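Local coordinates for flagellar brake protein YcgR (Klebsiella pneumoniae, PDB 5KEC), which binds the second messenger c-di-GMP and probably activates transcription of type 3 fimbriae genes, which would link it to biofilm formation, at residues 81-86 with 95-100; 52-57 with 86-91; 121-126 with 173-178; 150-155 with 200-205. One frame throughout, in Å; residues are numbered along the deposited sequence.

Following the chain from the N terminus, segment 52-57 of contact 2 comes first, on strand 50-55. Contact 2 closes a loop of 28 residues when 86-91 arrives. Contact 1 closes a short hairpin loop of eight residues, between 81-86 and 95-100. The two contacts share D86 and cross, and they tie strands 50-55, 74-87 and 94-99 in the N-terminal sheet. Contacts 3 and 4 lie in the second sheet and also cross. Contact 3 closes 46 residues between 121-126 and the turn before strand 177-193. Contact 4 closes 44 residues between 150-155 and strand 199-210. Strands 177-193 and 199-210 are neighbours, so contacts 3 and 4 share one sheet.

Contact 1: residues 81-86 with 95-100; sequences ALTKHD and RYAFSL
The Y96 ring receives L82 at its edge: CD1 of L82 lies near the ring plane, 3.3 Å from CD2 of Y96. H85 CB approaches the same ring obliquely. One face of the R95 guanidinium carries OD1 of D86. The salt bridge from R95 NH2 to D86 OD1 measures 2.7 Å, and the carboxylate and guanidinium planes stand 64° apart. Chi1 of D86 (52°) sets CG between the backbone N and the carbonyl carbon. A water donates to D86 OD2 and accepts a weak bond from R95 NE.

Strands 74-87 and 94-99 form an antiparallel hairpin with a classic beta bulge. T83 and K84 both face A97. A97 O accepts from T83 N at 2.7 Å and from K84 N at 3.3 Å. A97 N returns a bond to K84 O. Beyond the bulge, D86 and R95 exchange backbone bonds in both directions.

L82, H85, Y96 and F98 share one face of the sheet, where F98 also meets F67 edge-to-face. K84, A97, D86 and R95 share the other. E50 forms a salt bridge with K84 NZ and a hydrogen bond with T83 OG1. The chemistry is thus divided: L82, Y96 and F98 make a mostly apolar face, while on the other D86 and R95 join an ion pair to their two backbone bonds, so their charges probably compensate each other near the hairpin loop.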
# COMPACT_ATOMS: atom_id res chain seq x y z
N ALA B 81 11.25 5.39 -4.00
CA ALA B 81 11.85 4.11 -4.34
C ALA B 81 13.22 3.97 -3.69
O ALA B 81 13.94 4.96 -3.52
CB ALA B 81 11.96 3.96 -5.86
N LEU B 82 13.55 2.74 -3.32
CA LEU B 82 14.84 2.43 -2.72
C LEU B 82 15.90 2.44 -3.80
O LEU B 82 15.71 1.86 -4.87
CB LEU B 82 14.75 1.06 -2.05
CG LEU B 82 15.85 0.53 -1.14
CD1 LEU B 82 15.32 -0.67 -0.38
CD2 LEU B 82 17.10 0.15 -1.93
N THR B 83 17.02 3.10 -3.53
CA THR B 83 18.11 3.18 -4.50
C THR B 83 19.32 2.35 -4.06
O THR B 83 19.96 1.69 -4.88
CB THR B 83 18.56 4.63 -4.74
OG1 THR B 83 19.12 5.16 -3.53
CG2 THR B 83 17.39 5.49 -5.17
N LYS B 84 19.62 2.39 -2.77
CA LYS B 84 20.78 1.70 -2.22
C LYS B 84 20.43 1.05 -0.89
O LYS B 84 19.49 1.46 -0.22
CB LYS B 84 21.94 2.67 -1.99
CG LYS B 84 22.24 3.59 -3.16
CD LYS B 84 23.09 4.77 -2.72
CE LYS B 84 23.28 5.77 -3.85
NZ LYS B 84 23.93 7.02 -3.37
N HIS B 85 21.20 0.04 -0.51
CA HIS B 85 21.05 -0.55 0.82
C HIS B 85 22.27 -1.37 1.20
O HIS B 85 22.84 -2.08 0.37
CB HIS B 85 19.78 -1.39 0.92
CG HIS B 85 19.96 -2.81 0.48
ND1 HIS B 85 19.39 -3.31 -0.68
CD2 HIS B 85 20.63 -3.85 1.04
CE1 HIS B 85 19.71 -4.58 -0.81
NE2 HIS B 85 20.46 -4.94 0.22
N ASP B 86 22.68 -1.27 2.46
CA ASP B 86 23.79 -2.06 2.98
C ASP B 86 23.81 -1.99 4.49
O ASP B 86 22.85 -1.54 5.11
CB ASP B 86 25.12 -1.59 2.39
CG ASP B 86 25.34 -0.10 2.55
OD1 ASP B 86 25.72 0.34 3.66
OD2 ASP B 86 25.13 0.63 1.56
N ARG B 95 21.28 0.29 6.34
CA ARG B 95 21.08 1.66 5.90
C ARG B 95 20.43 1.64 4.52
O ARG B 95 21.02 1.15 3.56
CB ARG B 95 22.42 2.39 5.84
CG ARG B 95 22.32 3.84 5.39
CD ARG B 95 23.66 4.56 5.51
NE ARG B 95 24.60 4.18 4.46
CZ ARG B 95 25.56 3.27 4.61
NH1 ARG B 95 25.71 2.64 5.77
NH2 ARG B 95 26.37 2.99 3.60
N TYR B 96 19.21 2.15 4.45
CA TYR B 96 18.48 2.26 3.19
C TYR B 96 18.58 3.67 2.64
O TYR B 96 18.38 4.64 3.37
CB TYR B 96 17.01 1.93 3.39
CG TYR B 96 16.72 0.48 3.70
CD1 TYR B 96 16.57 0.05 5.02
CD2 TYR B 96 16.57 -0.46 2.69
CE1 TYR B 96 16.30 -1.27 5.30
CE2 TYR B 96 16.29 -1.78 2.97
CZ TYR B 96 16.16 -2.18 4.28
OH TYR B 96 15.88 -3.49 4.56
N ALA B 97 18.86 3.78 1.34
CA ALA B 97 18.81 5.08 0.68
C ALA B 97 17.64 5.11 -0.29
O ALA B 97 17.48 4.22 -1.13
CB ALA B 97 20.12 5.36 -0.04
N PHE B 98 16.80 6.13 -0.15
CA PHE B 98 15.64 6.31 -1.02
C PHE B 98 15.82 7.59 -1.81
O PHE B 98 16.41 8.55 -1.32
CB PHE B 98 14.36 6.40 -0.18
CG PHE B 98 13.96 5.12 0.49
CD1 PHE B 98 13.10 4.22 -0.14
CD2 PHE B 98 14.42 4.81 1.76
CE1 PHE B 98 12.73 3.05 0.48
CE2 PHE B 98 14.06 3.64 2.38
CZ PHE B 98 13.21 2.75 1.74
N SER B 99 15.34 7.61 -3.05
CA SER B 99 15.36 8.85 -3.82
C SER B 99 14.41 9.84 -3.17
O SER B 99 13.34 9.46 -2.69
CB SER B 99 14.93 8.60 -5.27
OG SER B 99 16.01 8.09 -6.03
N LEU B 100 14.79 11.11 -3.14
CA LEU B 100 13.89 12.13 -2.61
C LEU B 100 12.62 12.10 -3.44
O LEU B 100 12.66 11.94 -4.65
CB LEU B 100 14.53 13.51 -2.65
CG LEU B 100 15.48 13.86 -1.50
CD1 LEU B 100 16.15 15.20 -1.76
CD2 LEU B 100 14.74 13.88 -0.16
O HOH W 1 23.49 3.34 1.44

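Contact 2: residues 52-57 with 86-91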
# COMPACT_ATOMS: atom_id res chain seq x y z
N HIS B 52 18.00 8.91 3.88
CA HIS B 52 18.30 7.61 4.45
C HIS B 52 17.45 7.30 5.66
O HIS B 52 17.06 8.19 6.40
CB HIS B 52 19.76 7.53 4.88
CG HIS B 52 20.73 7.63 3.75
ND1 HIS B 52 22.07 7.33 3.89
CD2 HIS B 52 20.55 7.98 2.46
CE1 HIS B 52 22.67 7.51 2.72
NE2 HIS B 52 21.77 7.90 1.84
N ILE B 53 17.17 6.02 5.85
CA ILE B 53 16.65 5.52 7.11
C ILE B 53 17.40 4.24 7.44
O ILE B 53 18.02 3.64 6.56
CB ILE B 53 15.14 5.27 7.04
CG1 ILE B 53 14.81 4.27 5.94
CG2 ILE B 53 14.37 6.58 6.83
CD1 ILE B 53 14.67 2.85 6.43
N GLN B 54 17.35 3.83 8.70
CA GLN B 54 18.04 2.62 9.14
C GLN B 54 17.09 1.73 9.90
O GLN B 54 16.30 2.21 10.73
CB GLN B 54 19.25 2.98 10.01
CG GLN B 54 20.34 3.76 9.27
CD GLN B 54 21.36 4.38 10.21
OE1 GLN B 54 21.53 3.92 11.34
NE2 GLN B 54 22.03 5.44 9.77
N THR B 55 17.15 0.44 9.62
CA THR B 55 16.27 -0.52 10.25
C THR B 55 16.77 -1.94 10.00
O THR B 55 17.43 -2.20 9.00
CB THR B 55 14.83 -0.39 9.70
OG1 THR B 55 14.01 -1.42 10.26
CG2 THR B 55 14.83 -0.52 8.19
N HIS B 56 16.46 -2.85 10.91
CA HIS B 56 16.85 -4.24 10.72
C HIS B 56 15.88 -4.97 9.79
O HIS B 56 16.18 -6.05 9.29
CB HIS B 56 16.96 -4.97 12.07
CG HIS B 56 18.23 -4.67 12.81
ND1 HIS B 56 18.35 -3.61 13.68
CD2 HIS B 56 19.43 -5.29 12.81
CE1 HIS B 56 19.57 -3.59 14.18
NE2 HIS B 56 20.25 -4.60 13.67
N ARG B 57 14.71 -4.37 9.56
CA ARG B 57 13.68 -5.00 8.73
C ARG B 57 14.07 -5.04 7.25
O ARG B 57 14.83 -4.19 6.77
CB ARG B 57 12.35 -4.27 8.89
CG ARG B 57 12.11 -3.69 10.27
CD ARG B 57 11.83 -4.77 11.30
NE ARG B 57 10.54 -5.42 11.08
CZ ARG B 57 9.83 -6.01 12.04
NH1 ARG B 57 10.28 -6.02 13.29
NH2 ARG B 57 8.67 -6.57 11.74
N ASP B 86 22.68 -1.27 2.46
CA ASP B 86 23.79 -2.06 2.98
C ASP B 86 23.81 -1.99 4.49
O ASP B 86 22.85 -1.54 5.11
CB ASP B 86 25.12 -1.59 2.39
CG ASP B 86 25.34 -0.10 2.55
OD1 ASP B 86 25.72 0.34 3.66
OD2 ASP B 86 25.13 0.63 1.56
N ASN B 87 24.91 -2.42 5.09
CA ASN B 87 25.00 -2.44 6.55
C ASN B 87 25.64 -1.18 7.11
O ASN B 87 26.78 -0.86 6.80
CB ASN B 87 25.73 -3.68 7.02
CG ASN B 87 24.96 -4.95 6.73
OD1 ASN B 87 25.10 -5.54 5.66
ND2 ASN B 87 24.12 -5.35 7.67
N SER B 88 24.88 -0.47 7.94
CA SER B 88 25.37 0.78 8.50
C SER B 88 26.10 0.55 9.81
O SER B 88 26.25 1.46 10.61
CB SER B 88 24.23 1.78 8.71
OG SER B 88 24.72 3.09 8.90
N GLY B 89 26.55 -0.69 10.03
CA GLY B 89 27.40 -1.01 11.17
C GLY B 89 27.00 -0.41 12.51
O GLY B 89 27.85 0.00 13.29
N VAL B 90 25.69 -0.36 12.76
CA VAL B 90 25.19 0.03 14.07
C VAL B 90 24.35 -1.12 14.59
O VAL B 90 23.19 -1.27 14.20
CB VAL B 90 24.31 1.29 14.01
CG1 VAL B 90 24.26 1.96 15.37
CG2 VAL B 90 24.84 2.26 12.97
N ASP B 91 24.93 -1.94 15.46
CA ASP B 91 24.30 -3.19 15.85
C ASP B 91 24.06 -3.94 14.55
O ASP B 91 23.08 -4.67 14.40
CB ASP B 91 22.98 -2.91 16.57
CG ASP B 91 22.37 -4.16 17.18
OD1 ASP B 91 21.13 -4.20 17.32
OD2 ASP B 91 23.13 -5.09 17.51
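H56 NE2 donates to the backbone O of D91 at 2.9 Å, with an N-H...O angle of 162°. This bond joins the residue just after strand 50-55 to the loop of the 74-87/94-99 beta hairpin. D91 O lies in the plane of the H56 ring, at its edge. Seen from the acceptor, the donor stands above the carbonyl plane, 38° out of it. The bond fixes NE2 as a protonated nitrogen of this ring.

The carboxylate of D91 stays near the same ring. Its OD1 is 3.6 Å from CE1 of H56, and the two planes are 65° apart. This nearby negative charge would probably favour a positively charged imidazole.

Next to H56 in the chain, T55 OG1 accepts from R57 N in an ST turn, where the chain leaves the strand. Q54 meets S88 and V90 of the loop. S88 OG receives a weak hydrogen bond from R95 NH1 instead of bonding to Q54. The contact is at the surface, away from the known c-di-GMP site. The amide end of Q54 simply touches S88, with NE2 of Q54 3.7 Å from OG of S88.

Contact 3: residues 121-126 with 173-178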
# COMPACT_ATOMS: atom_id res chain seq x y z
N HIS B 121 -21.48 -5.75 -1.12
CA HIS B 121 -21.61 -6.05 -2.55
C HIS B 121 -21.21 -7.47 -2.95
O HIS B 121 -20.41 -8.12 -2.27
CB HIS B 121 -20.83 -5.03 -3.37
CG HIS B 121 -21.49 -3.69 -3.46
ND1 HIS B 121 -22.35 -3.35 -4.48
CD2 HIS B 121 -21.41 -2.60 -2.65
CE1 HIS B 121 -22.78 -2.11 -4.30
NE2 HIS B 121 -22.22 -1.63 -3.20
N ASP B 122 -21.78 -7.94 -4.05
CA ASP B 122 -21.50 -9.26 -4.61
C ASP B 122 -20.29 -9.20 -5.54
O ASP B 122 -20.43 -9.33 -6.75
CB ASP B 122 -22.72 -9.73 -5.41
CG ASP B 122 -23.34 -11.00 -4.85
OD1 ASP B 122 -22.97 -11.41 -3.73
OD2 ASP B 122 -24.22 -11.57 -5.53
N PHE B 123 -19.11 -9.00 -4.97
CA PHE B 123 -17.90 -8.88 -5.77
C PHE B 123 -17.12 -10.18 -5.73
O PHE B 123 -16.99 -10.79 -4.67
CB PHE B 123 -17.02 -7.74 -5.26
CG PHE B 123 -17.63 -6.37 -5.39
CD1 PHE B 123 -18.73 -6.15 -6.21
CD2 PHE B 123 -17.11 -5.29 -4.69
CE1 PHE B 123 -19.28 -4.88 -6.34
CE2 PHE B 123 -17.65 -4.02 -4.80
CZ PHE B 123 -18.74 -3.82 -5.63
N TYR B 124 -16.61 -10.62 -6.87
CA TYR B 124 -15.85 -11.86 -6.95
C TYR B 124 -14.60 -11.64 -7.80
O TYR B 124 -14.49 -10.64 -8.51
CB TYR B 124 -16.70 -12.99 -7.55
CG TYR B 124 -17.90 -13.39 -6.72
CD1 TYR B 124 -17.81 -14.41 -5.77
CD2 TYR B 124 -19.13 -12.75 -6.88
CE1 TYR B 124 -18.90 -14.78 -5.01
CE2 TYR B 124 -20.23 -13.12 -6.11
CZ TYR B 124 -20.11 -14.13 -5.18
OH TYR B 124 -21.20 -14.50 -4.42
N CYS B 125 -13.66 -12.57 -7.71
CA CYS B 125 -12.49 -12.57 -8.59
C CYS B 125 -12.34 -13.95 -9.22
O CYS B 125 -12.25 -14.96 -8.51
CB CYS B 125 -11.23 -12.22 -7.81
SG CYS B 125 -9.72 -12.36 -8.79
N ARG B 126 -12.32 -13.99 -10.55
CA ARG B 126 -12.22 -15.26 -11.24
C ARG B 126 -11.03 -15.23 -12.17
O ARG B 126 -10.50 -14.16 -12.47
CB ARG B 126 -13.50 -15.55 -12.04
CG ARG B 126 -13.51 -14.89 -13.41
CD ARG B 126 -14.85 -15.09 -14.11
NE ARG B 126 -15.13 -13.99 -15.04
CZ ARG B 126 -14.96 -14.06 -16.35
NH1 ARG B 126 -14.50 -15.17 -16.91
NH2 ARG B 126 -15.24 -13.01 -17.11
N ALA B 173 -20.10 -6.59 -10.08
CA ALA B 173 -21.54 -6.36 -10.19
C ALA B 173 -21.84 -5.14 -11.06
O ALA B 173 -21.46 -5.09 -12.23
CB ALA B 173 -22.17 -6.21 -8.80
N GLU B 174 -22.52 -4.16 -10.46
CA GLU B 174 -23.00 -3.00 -11.22
C GLU B 174 -21.88 -2.21 -11.88
O GLU B 174 -22.13 -1.44 -12.81
CB GLU B 174 -23.81 -2.06 -10.31
CG GLU B 174 -24.51 -2.74 -9.15
CD GLU B 174 -23.85 -2.44 -7.82
OE1 GLU B 174 -24.15 -1.38 -7.22
OE2 GLU B 174 -23.02 -3.26 -7.37
N TYR B 175 -20.65 -2.39 -11.41
CA TYR B 175 -19.53 -1.60 -11.91
C TYR B 175 -18.82 -2.24 -13.08
O TYR B 175 -17.89 -1.67 -13.64
CB TYR B 175 -18.53 -1.30 -10.79
CG TYR B 175 -19.15 -0.53 -9.64
CD1 TYR B 175 -19.14 0.85 -9.63
CD2 TYR B 175 -19.74 -1.20 -8.56
CE1 TYR B 175 -19.70 1.57 -8.58
CE2 TYR B 175 -20.31 -0.49 -7.51
CZ TYR B 175 -20.28 0.89 -7.53
OH TYR B 175 -20.83 1.60 -6.49
N GLY B 176 -19.27 -3.44 -13.46
CA GLY B 176 -18.68 -4.14 -14.59
C GLY B 176 -17.54 -5.06 -14.18
O GLY B 176 -17.49 -5.57 -13.06
N GLU B 177 -16.61 -5.26 -15.11
CA GLU B 177 -15.49 -6.15 -14.86
C GLU B 177 -14.18 -5.43 -15.11
O GLU B 177 -14.10 -4.50 -15.92
CB GLU B 177 -15.60 -7.41 -15.73
CG GLU B 177 -16.82 -8.24 -15.38
CD GLU B 177 -16.83 -9.60 -16.06
OE1 GLU B 177 -16.35 -9.70 -17.21
OE2 GLU B 177 -17.32 -10.56 -15.43
N ILE B 178 -13.15 -5.86 -14.39
CA ILE B 178 -11.82 -5.29 -14.54
C ILE B 178 -10.79 -6.41 -14.52
O ILE B 178 -10.64 -7.11 -13.52
CB ILE B 178 -11.50 -4.31 -13.40
CG1 ILE B 178 -12.54 -3.19 -13.34
CG2 ILE B 178 -10.09 -3.72 -13.59
CD1 ILE B 178 -12.28 -2.17 -12.25
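H121 and E174 are brought together by their torsions. CG of H121 lies anti to its carbonyl carbon (chi1 -75°), and the bend of the E174 chain at chi2 (107°) sets CD toward H121. The carboxylate is nearly coplanar with the imidazole, the two planes 9° apart. H121 ND1 gives a weak hydrogen bond to E174 OE2 at 3.0 Å. OE2 sits at the edge of the ring, near its plane, but the donor angle is poor. H121 is poorly ordered, so the bond is doubtful.

The F123 ring meets A173 and Y175. CB of A173 approaches the edge of the ring, 4.0 Å from CE1 of F123. On the Y175 side, F123 CZ is 4.1 Å from Y175 CD2, and the two side chains meet at a slant. CB of H121 lies over one face of the F123 ring, offset toward its rim. Y175 OH is hydrogen-bonded to D226 OD2 of helix 214-234, which ties the turn to the C-terminal helix.

Farther along, R126 and E177 form a long, weak salt bridge. NH2 of R126 is 3.5 Å from OE1 of E177, at the edge of the guanidinium.

D122 is the centre of an inverse gamma turn, and residues 174-175 make a short 3-10 turn. F123 is bound by its backbone to I139. The contact packs the entry to strand 124-128 against the turn between strands 164-171 and 177-193, a connection of antiparallel strands in the c-di-GMP-binding C-terminal beta domain, consistent with a PilZ fold.

Contact 4: residues 150-155 with 200-205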
# COMPACT_ATOMS: atom_id res chain seq x y z
N MET B 150 -11.31 -14.41 -0.64
CA MET B 150 -11.61 -15.50 0.27
C MET B 150 -12.15 -16.72 -0.46
O MET B 150 -12.92 -16.60 -1.42
CB MET B 150 -12.60 -15.03 1.33
CG MET B 150 -13.02 -16.09 2.33
SD MET B 150 -13.75 -15.35 3.81
CE MET B 150 -12.32 -14.49 4.48
N THR B 151 -11.74 -17.89 -0.01
CA THR B 151 -12.24 -19.14 -0.55
C THR B 151 -12.04 -20.25 0.48
O THR B 151 -11.16 -20.17 1.34
CB THR B 151 -11.51 -19.53 -1.85
OG1 THR B 151 -12.04 -20.76 -2.34
CG2 THR B 151 -10.02 -19.69 -1.61
N LYS B 152 -12.85 -21.30 0.38
CA LYS B 152 -12.69 -22.44 1.27
C LYS B 152 -11.81 -23.50 0.63
O LYS B 152 -11.36 -24.44 1.29
CB LYS B 152 -14.05 -23.01 1.67
CG LYS B 152 -14.94 -21.98 2.37
CD LYS B 152 -16.36 -22.49 2.58
CE LYS B 152 -16.41 -23.60 3.61
NZ LYS B 152 -15.79 -23.18 4.89
N THR B 153 -11.55 -23.35 -0.67
CA THR B 153 -10.77 -24.33 -1.42
C THR B 153 -9.66 -23.68 -2.24
O THR B 153 -9.69 -23.71 -3.47
CB THR B 153 -11.67 -25.15 -2.36
OG1 THR B 153 -12.45 -24.26 -3.17
CG2 THR B 153 -12.60 -26.05 -1.57
N PRO B 154 -8.67 -23.10 -1.56
CA PRO B 154 -7.56 -22.47 -2.29
C PRO B 154 -6.63 -23.50 -2.93
O PRO B 154 -6.50 -24.62 -2.43
CB PRO B 154 -6.81 -21.72 -1.19
CG PRO B 154 -7.09 -22.51 0.06
CD PRO B 154 -8.51 -22.99 -0.10
N ASN B 155 -6.03 -23.12 -4.05
CA ASN B 155 -4.94 -23.89 -4.64
C ASN B 155 -3.64 -23.29 -4.11
O ASN B 155 -3.06 -22.40 -4.74
CB ASN B 155 -4.99 -23.82 -6.16
CG ASN B 155 -4.22 -24.95 -6.83
OD1 ASN B 155 -3.28 -25.50 -6.25
ND2 ASN B 155 -4.63 -25.30 -8.04
N GLU B 200 -15.92 -23.97 10.57
CA GLU B 200 -15.67 -23.59 9.18
C GLU B 200 -14.38 -22.81 9.05
O GLU B 200 -14.15 -21.84 9.78
CB GLU B 200 -16.83 -22.74 8.64
CG GLU B 200 -18.11 -23.52 8.36
CD GLU B 200 -18.05 -24.29 7.06
OE1 GLU B 200 -18.50 -23.74 6.03
OE2 GLU B 200 -17.55 -25.43 7.06
N SER B 201 -13.53 -23.21 8.11
CA SER B 201 -12.29 -22.49 7.85
C SER B 201 -12.32 -21.79 6.49
O SER B 201 -12.66 -22.39 5.47
CB SER B 201 -11.08 -23.42 7.94
OG SER B 201 -10.96 -23.97 9.24
N TYR B 202 -11.95 -20.51 6.50
CA TYR B 202 -11.93 -19.71 5.29
C TYR B 202 -10.51 -19.22 5.06
O TYR B 202 -9.85 -18.78 6.00
CB TYR B 202 -12.88 -18.52 5.41
CG TYR B 202 -14.29 -18.94 5.76
CD1 TYR B 202 -15.23 -19.16 4.76
CD2 TYR B 202 -14.67 -19.13 7.08
CE1 TYR B 202 -16.52 -19.55 5.07
CE2 TYR B 202 -15.95 -19.51 7.40
CZ TYR B 202 -16.88 -19.72 6.40
OH TYR B 202 -18.16 -20.10 6.71
N TYR B 203 -10.05 -19.29 3.82
CA TYR B 203 -8.73 -18.78 3.49
C TYR B 203 -8.83 -17.36 2.96
O TYR B 203 -9.59 -17.09 2.02
CB TYR B 203 -8.04 -19.69 2.48
CG TYR B 203 -7.74 -21.07 3.02
CD1 TYR B 203 -6.49 -21.38 3.52
CD2 TYR B 203 -8.72 -22.05 3.04
CE1 TYR B 203 -6.22 -22.63 4.03
CE2 TYR B 203 -8.45 -23.31 3.54
CZ TYR B 203 -7.20 -23.59 4.04
OH TYR B 203 -6.92 -24.84 4.54
N GLN B 204 -8.08 -16.45 3.58
CA GLN B 204 -8.05 -15.07 3.14
C GLN B 204 -6.71 -14.77 2.49
O GLN B 204 -5.66 -14.87 3.12
CB GLN B 204 -8.29 -14.12 4.32
CG GLN B 204 -8.16 -12.65 3.95
CD GLN B 204 -8.51 -11.72 5.10
OE1 GLN B 204 -9.69 -11.52 5.40
NE2 GLN B 204 -7.50 -11.15 5.74
N ILE B 205 -6.75 -14.43 1.20
CA ILE B 205 -5.55 -14.08 0.47
C ILE B 205 -5.54 -12.58 0.22
O ILE B 205 -6.41 -12.05 -0.46
CB ILE B 205 -5.45 -14.84 -0.86
CG1 ILE B 205 -5.46 -16.35 -0.61
CG2 ILE B 205 -4.20 -14.44 -1.61
CD1 ILE B 205 -6.80 -17.01 -0.82
O HOH W 2 -11.90 -24.64 4.11
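Two antiparallel strands of the C-terminal beta sheet, 146-151 and 199-210, pair where strand 146-151 ends, beside Q204. Q204 binds c-di-GMP in another structure of this protein; no ligand is bound here. T151 and Y203 form the hydrogen-bonded pair: T151 N gives to Y203 O at 3.1 Å, and Y203 N to T151 O at 2.9 Å. M150 faces Q204 in the next, non-hydrogen-bonded pair.

After the strand an ST turn, with T151 OG1 accepting from T153 N, leads to P154. P154 lies over one face of the Y203 ring in a CH-pi contact, with CG 3.5 Å from the centroid.

K152 runs beside Y202, and its chain bends at chi3 and chi4. Chi4 (55°) sets NZ over the Y202 ring face, 4.0 Å from the centroid, as a cation-pi pair. The same NZ makes a salt bridge with E200 OE1 at 3.0 Å and a weak bond to S201 O. A water joins K152 O to S201 O. M150 SD makes an oblique Met-aromatic contact with Y202.

Strand 199-210 also has backbone hydrogen bonds to strand 177-193, Y202 with I190 and Q204 with I188. M150 has one with D138 of strand 134-142.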